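Local coordinates for superoxide dismutase (Candida albicans, PDB 4GUN), which probably disproportionates superoxide into hydrogen peroxide and molecular oxygen at a bound manganese ion, protecting the cell from toxic radicals, at residues 169-174 against 186-191; 120-125 against 135-140. The protein carries 2 engineered substitutions. All coordinates share one frame; numbering follows the deposited sequence.

Interaction 1. Residues 169-174 against 186-191. With MN (manganese (II) ion), chain Q.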
# COMPACT_ATOMS: atom_id res chain seq x y z
N ILE A 169 12.55 8.68 14.59
CA ILE A 169 12.70 10.00 13.95
C ILE A 169 11.46 10.34 13.11
O ILE A 169 11.24 9.73 12.07
CB ILE A 169 13.99 10.18 13.11
CG1 ILE A 169 15.29 9.80 13.89
CG2 ILE A 169 14.07 11.63 12.55
CD1 ILE A 169 15.64 10.71 15.05
N ASP A 170 10.72 11.36 13.54
CA ASP A 170 9.54 11.86 12.85
C ASP A 170 9.93 12.67 11.60
O ASP A 170 10.61 13.69 11.72
CB ASP A 170 8.70 12.74 13.79
CG ASP A 170 7.27 12.98 13.34
OD1 ASP A 170 6.91 12.54 12.24
OD2 ASP A 170 6.51 13.57 14.10
N ALA A 171 9.48 12.22 10.42
CA ALA A 171 9.73 12.91 9.14
C ALA A 171 8.46 13.60 8.58
O ALA A 171 8.52 14.12 7.47
CB ALA A 171 10.31 11.94 8.12
N TRP A 172 7.31 13.61 9.34
CA TRP A 172 6.09 14.33 8.90
C TRP A 172 6.43 15.83 8.77
O TRP A 172 7.24 16.33 9.55
CB TRP A 172 4.92 14.18 9.88
CG TRP A 172 4.15 12.89 9.80
CD1 TRP A 172 4.63 11.64 10.00
CD2 TRP A 172 2.72 12.76 9.69
NE1 TRP A 172 3.61 10.72 9.96
CE2 TRP A 172 2.42 11.38 9.79
CE3 TRP A 172 1.65 13.67 9.51
CZ2 TRP A 172 1.11 10.88 9.66
CZ3 TRP A 172 0.36 13.18 9.39
CH2 TRP A 172 0.09 11.80 9.47
N GLU A 173 5.86 16.53 7.78
CA GLU A 173 6.15 17.96 7.54
C GLU A 173 5.89 18.84 8.78
O GLU A 173 6.67 19.73 9.04
CB GLU A 173 5.43 18.49 6.29
CG GLU A 173 5.97 17.89 5.00
CD GLU A 173 5.28 18.40 3.75
OE1 GLU A 173 4.03 18.40 3.73
OE2 GLU A 173 5.98 18.83 2.80
N HIS A 174 4.86 18.50 9.59
CA HIS A 174 4.55 19.23 10.83
C HIS A 174 5.69 19.19 11.84
O HIS A 174 5.75 20.05 12.71
CB HIS A 174 3.23 18.75 11.48
CG HIS A 174 3.25 17.36 12.07
ND1 HIS A 174 2.35 16.39 11.64
CD2 HIS A 174 3.97 16.86 13.09
CE1 HIS A 174 2.60 15.32 12.38
NE2 HIS A 174 3.57 15.56 13.27
N ASP A 186 17.95 19.82 6.45
CA ASP A 186 18.56 20.61 7.54
C ASP A 186 18.04 20.14 8.90
O ASP A 186 18.79 20.04 9.86
CB ASP A 186 18.31 22.11 7.33
CG ASP A 186 19.14 22.72 6.20
OD1 ASP A 186 19.89 21.98 5.54
OD2 ASP A 186 19.06 23.94 6.01
N TYR A 187 16.78 19.78 8.95
CA TYR A 187 16.15 19.24 10.15
C TYR A 187 16.76 17.88 10.47
O TYR A 187 17.15 17.65 11.61
CB TYR A 187 14.64 19.15 9.93
CG TYR A 187 13.92 18.22 10.87
CD1 TYR A 187 13.79 18.53 12.22
CD2 TYR A 187 13.27 17.08 10.40
CE1 TYR A 187 13.05 17.71 13.08
CE2 TYR A 187 12.52 16.27 11.24
CZ TYR A 187 12.41 16.59 12.59
OH TYR A 187 11.70 15.78 13.43
N PHE A 188 16.88 16.99 9.45
CA PHE A 188 17.50 15.67 9.65
C PHE A 188 18.92 15.78 10.24
O PHE A 188 19.22 15.13 11.25
CB PHE A 188 17.47 14.83 8.36
CG PHE A 188 16.08 14.47 7.90
CD1 PHE A 188 15.04 14.31 8.83
CD2 PHE A 188 15.79 14.30 6.56
CE1 PHE A 188 13.75 14.00 8.41
CE2 PHE A 188 14.51 13.96 6.15
CZ PHE A 188 13.49 13.82 7.08
N LYS A 189 19.74 16.68 9.68
CA LYS A 189 21.09 16.97 10.17
C LYS A 189 21.04 17.48 11.63
O LYS A 189 21.68 16.91 12.51
CB LYS A 189 21.77 17.99 9.22
CG LYS A 189 23.28 18.12 9.40
CD LYS A 189 23.93 19.00 8.32
CE LYS A 189 24.39 18.25 7.09
NZ LYS A 189 25.61 17.43 7.33
N ALA A 190 20.20 18.50 11.89
CA ALA A 190 20.05 19.14 13.18
C ALA A 190 19.53 18.30 14.36
O ALA A 190 19.97 18.55 15.49
CB ALA A 190 19.20 20.39 13.03
N ILE A 191 18.59 17.38 14.13
CA ILE A 191 17.95 16.59 15.20
C ILE A 191 18.91 15.73 16.03
O ILE A 191 18.65 15.51 17.21
CB ILE A 191 16.71 15.77 14.68
CG1 ILE A 191 15.78 15.33 15.86
CG2 ILE A 191 17.12 14.60 13.79
CD1 ILE A 191 14.35 14.97 15.47
MN MN Q . 4.59 14.06 14.40
O HOH W 1 4.21 12.49 12.96
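A buried packing contact joins the metal-bearing end of strand 163-170 to helix 184-191 in the C-terminal domain of an iron/manganese superoxide dismutase, with Y187 reaching across to the backbone of D170. Y187 OH donates to D170 O at 2.9 Å, lying in the carbonyl plane with a C=O...donor angle of 149°. With chi1 at 161° the Y187 ring swings away from its own backbone N and out to the strand, where D170 O lies at the ring edge. Two apolar contacts accompany this bond: A171 CB meets the rim of the F188 ring, 3.8 Å from F188 CZ, and I169 CD1 lies 4.3 Å from I191 CG2. The helix thus holds the main chain of a metal ligand while the carboxylate turns to the ion, which H32, H80, H174 and a water also bind. H174 ND1 is hydrogen-bonded to E173 of the second subunit, so the site is tied to the dimer partner. In an Asx turn D170 OD1 accepts from W172 N, which comes from above the carboxylate plane at 3.1 Å; the metal-bound water donates to the same oxygen only weakly. D170 OD2 binds the manganese at 2.0 Å.

Interaction 2. Residues 120-125 against 135-140; sequences DITNSK and AFIVKN
Helix 115-127 packs against the central strand of the three-stranded antiparallel sheet in the C-terminal alpha/beta domain, and T122 makes the contact with A135 and I137 of strand 133-140. Two branches of T122 divide the work. Its methyl, CG2, is directed at A135 and lies 4.3 Å from A135 CB, a loose apolar touch. Its hydroxyl oxygen lies against the other strand residue, with T122 OG1 3.8 Å from I137 CG1 and 3.9 Å from I137 CD1. The T122 and I137 side chains cross at about a right angle, so the oxygen faces the CG1-CD1 arm of the isoleucine, which extends toward the helix with CD1 anti to CA (chi2 165°). No hydrogen bond joins the two segments. The hydroxyl, buried among apolar groups, instead bonds back to L118 O one turn earlier in its own helix; chi1 of -53° sets OG1 beside the backbone N, within reach of that carbonyl. L126 of the same helix also touches A135, and L118 touches I137, while V149 of the neighbouring strand 146-153 and W192 pack on T122. A135 and I137 are two residues apart on the strand and both meet the helix, whereas the CB of F136 between them points away. This is the helix-on-sheet packing of the C-terminal alpha/beta domain of iron/manganese superoxide dismutases.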
# COMPACT_ATOMS: atom_id res chain seq x y z
N ASP A 120 24.64 8.69 9.32
CA ASP A 120 24.66 8.94 7.87
C ASP A 120 23.68 8.04 7.12
O ASP A 120 22.97 8.52 6.24
CB ASP A 120 26.07 8.74 7.29
CG ASP A 120 27.06 9.82 7.63
OD1 ASP A 120 26.62 10.96 7.95
OD2 ASP A 120 28.27 9.54 7.56
N ILE A 121 23.64 6.75 7.48
CA ILE A 121 22.72 5.77 6.91
C ILE A 121 21.26 6.16 7.22
O ILE A 121 20.43 6.17 6.31
CB ILE A 121 23.10 4.32 7.33
CG1 ILE A 121 24.43 3.89 6.69
CG2 ILE A 121 21.99 3.33 6.96
CD1 ILE A 121 25.18 2.81 7.45
N THR A 122 20.98 6.52 8.48
CA THR A 122 19.64 6.96 8.88
C THR A 122 19.21 8.24 8.13
O THR A 122 18.05 8.34 7.71
CB THR A 122 19.53 7.16 10.41
OG1 THR A 122 19.97 5.97 11.08
CG2 THR A 122 18.11 7.49 10.86
N ASN A 123 20.13 9.20 7.98
CA ASN A 123 19.82 10.45 7.29
C ASN A 123 19.51 10.18 5.82
O ASN A 123 18.64 10.85 5.27
CB ASN A 123 20.93 11.49 7.48
CG ASN A 123 20.94 12.13 8.84
OD1 ASN A 123 19.94 12.17 9.56
ND2 ASN A 123 22.10 12.62 9.24
N SER A 124 20.17 9.15 5.21
CA SER A 124 19.94 8.70 3.83
C SER A 124 18.54 8.07 3.70
O SER A 124 17.85 8.34 2.73
CB SER A 124 21.03 7.74 3.36
OG SER A 124 22.11 8.45 2.78
N LYS A 125 18.13 7.26 4.70
CA LYS A 125 16.79 6.67 4.74
C LYS A 125 15.73 7.75 4.91
O LYS A 125 14.71 7.71 4.22
CB LYS A 125 16.67 5.63 5.87
CG LYS A 125 17.18 4.23 5.51
CD LYS A 125 16.24 3.44 4.60
CE LYS A 125 16.17 1.97 4.91
NZ LYS A 125 17.50 1.30 4.93
N ALA A 135 11.60 7.17 10.39
CA ALA A 135 12.76 6.28 10.29
C ALA A 135 13.02 5.73 11.68
O ALA A 135 12.84 6.43 12.68
CB ALA A 135 13.99 7.00 9.77
N PHE A 136 13.39 4.44 11.75
CA PHE A 136 13.69 3.82 13.03
C PHE A 136 15.00 3.05 12.94
O PHE A 136 15.24 2.36 11.96
CB PHE A 136 12.58 2.83 13.46
CG PHE A 136 11.18 3.34 13.65
CD1 PHE A 136 10.70 3.66 14.91
CD2 PHE A 136 10.30 3.41 12.57
CE1 PHE A 136 9.38 4.10 15.08
CE2 PHE A 136 8.99 3.85 12.74
CZ PHE A 136 8.54 4.19 14.00
N ILE A 137 15.78 3.12 14.01
CA ILE A 137 16.93 2.26 14.24
C ILE A 137 16.25 1.13 15.03
O ILE A 137 15.58 1.42 16.03
CB ILE A 137 18.06 2.95 15.05
CG1 ILE A 137 18.77 4.01 14.16
CG2 ILE A 137 19.07 1.88 15.52
CD1 ILE A 137 19.66 5.02 14.89
N VAL A 138 16.34 -0.12 14.53
CA VAL A 138 15.64 -1.25 15.16
C VAL A 138 16.59 -2.36 15.56
O VAL A 138 17.61 -2.53 14.90
CB VAL A 138 14.47 -1.83 14.28
CG1 VAL A 138 13.47 -0.75 13.86
CG2 VAL A 138 14.97 -2.59 13.06
N LYS A 139 16.23 -3.14 16.59
CA LYS A 139 17.00 -4.33 16.99
C LYS A 139 16.14 -5.55 16.64
O LYS A 139 14.95 -5.59 16.98
CB LYS A 139 17.32 -4.30 18.50
CG LYS A 139 17.84 -5.63 19.08
CD LYS A 139 17.77 -5.61 20.60
CE LYS A 139 18.59 -6.72 21.24
NZ LYS A 139 18.32 -6.80 22.72
N ASN A 140 16.74 -6.56 16.01
CA ASN A 140 16.02 -7.78 15.67
C ASN A 140 16.42 -8.85 16.67
O ASN A 140 17.58 -9.21 16.76
CB ASN A 140 16.32 -8.19 14.21
CG ASN A 140 15.47 -9.31 13.65
OD1 ASN A 140 15.04 -10.22 14.35
ND2 ASN A 140 15.21 -9.27 12.36

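From the N terminus, interaction 2 comes first: the chain leaves helix 115-127, turns through the five residues 128-132 and packs strand 133-140 against it. After strand 146-153 the chain returns as strand 163-170, on the far side of 133-140, and interaction 1 then closes an eleven-residue, partly helical connection onto helix 184-191. The two loops follow in series, neither nested nor crossed, with centres 13 Å apart. They meet in the sheet, where I169 N lies 3.0 Å from A135 O, a probable hydrogen bond. L126 of helix 115-127 touches A135 as well as I169, A171 and F188, so it bridges the two contacts; interaction 1 carries the metal ligands, while interaction 2 lies farther from the ion.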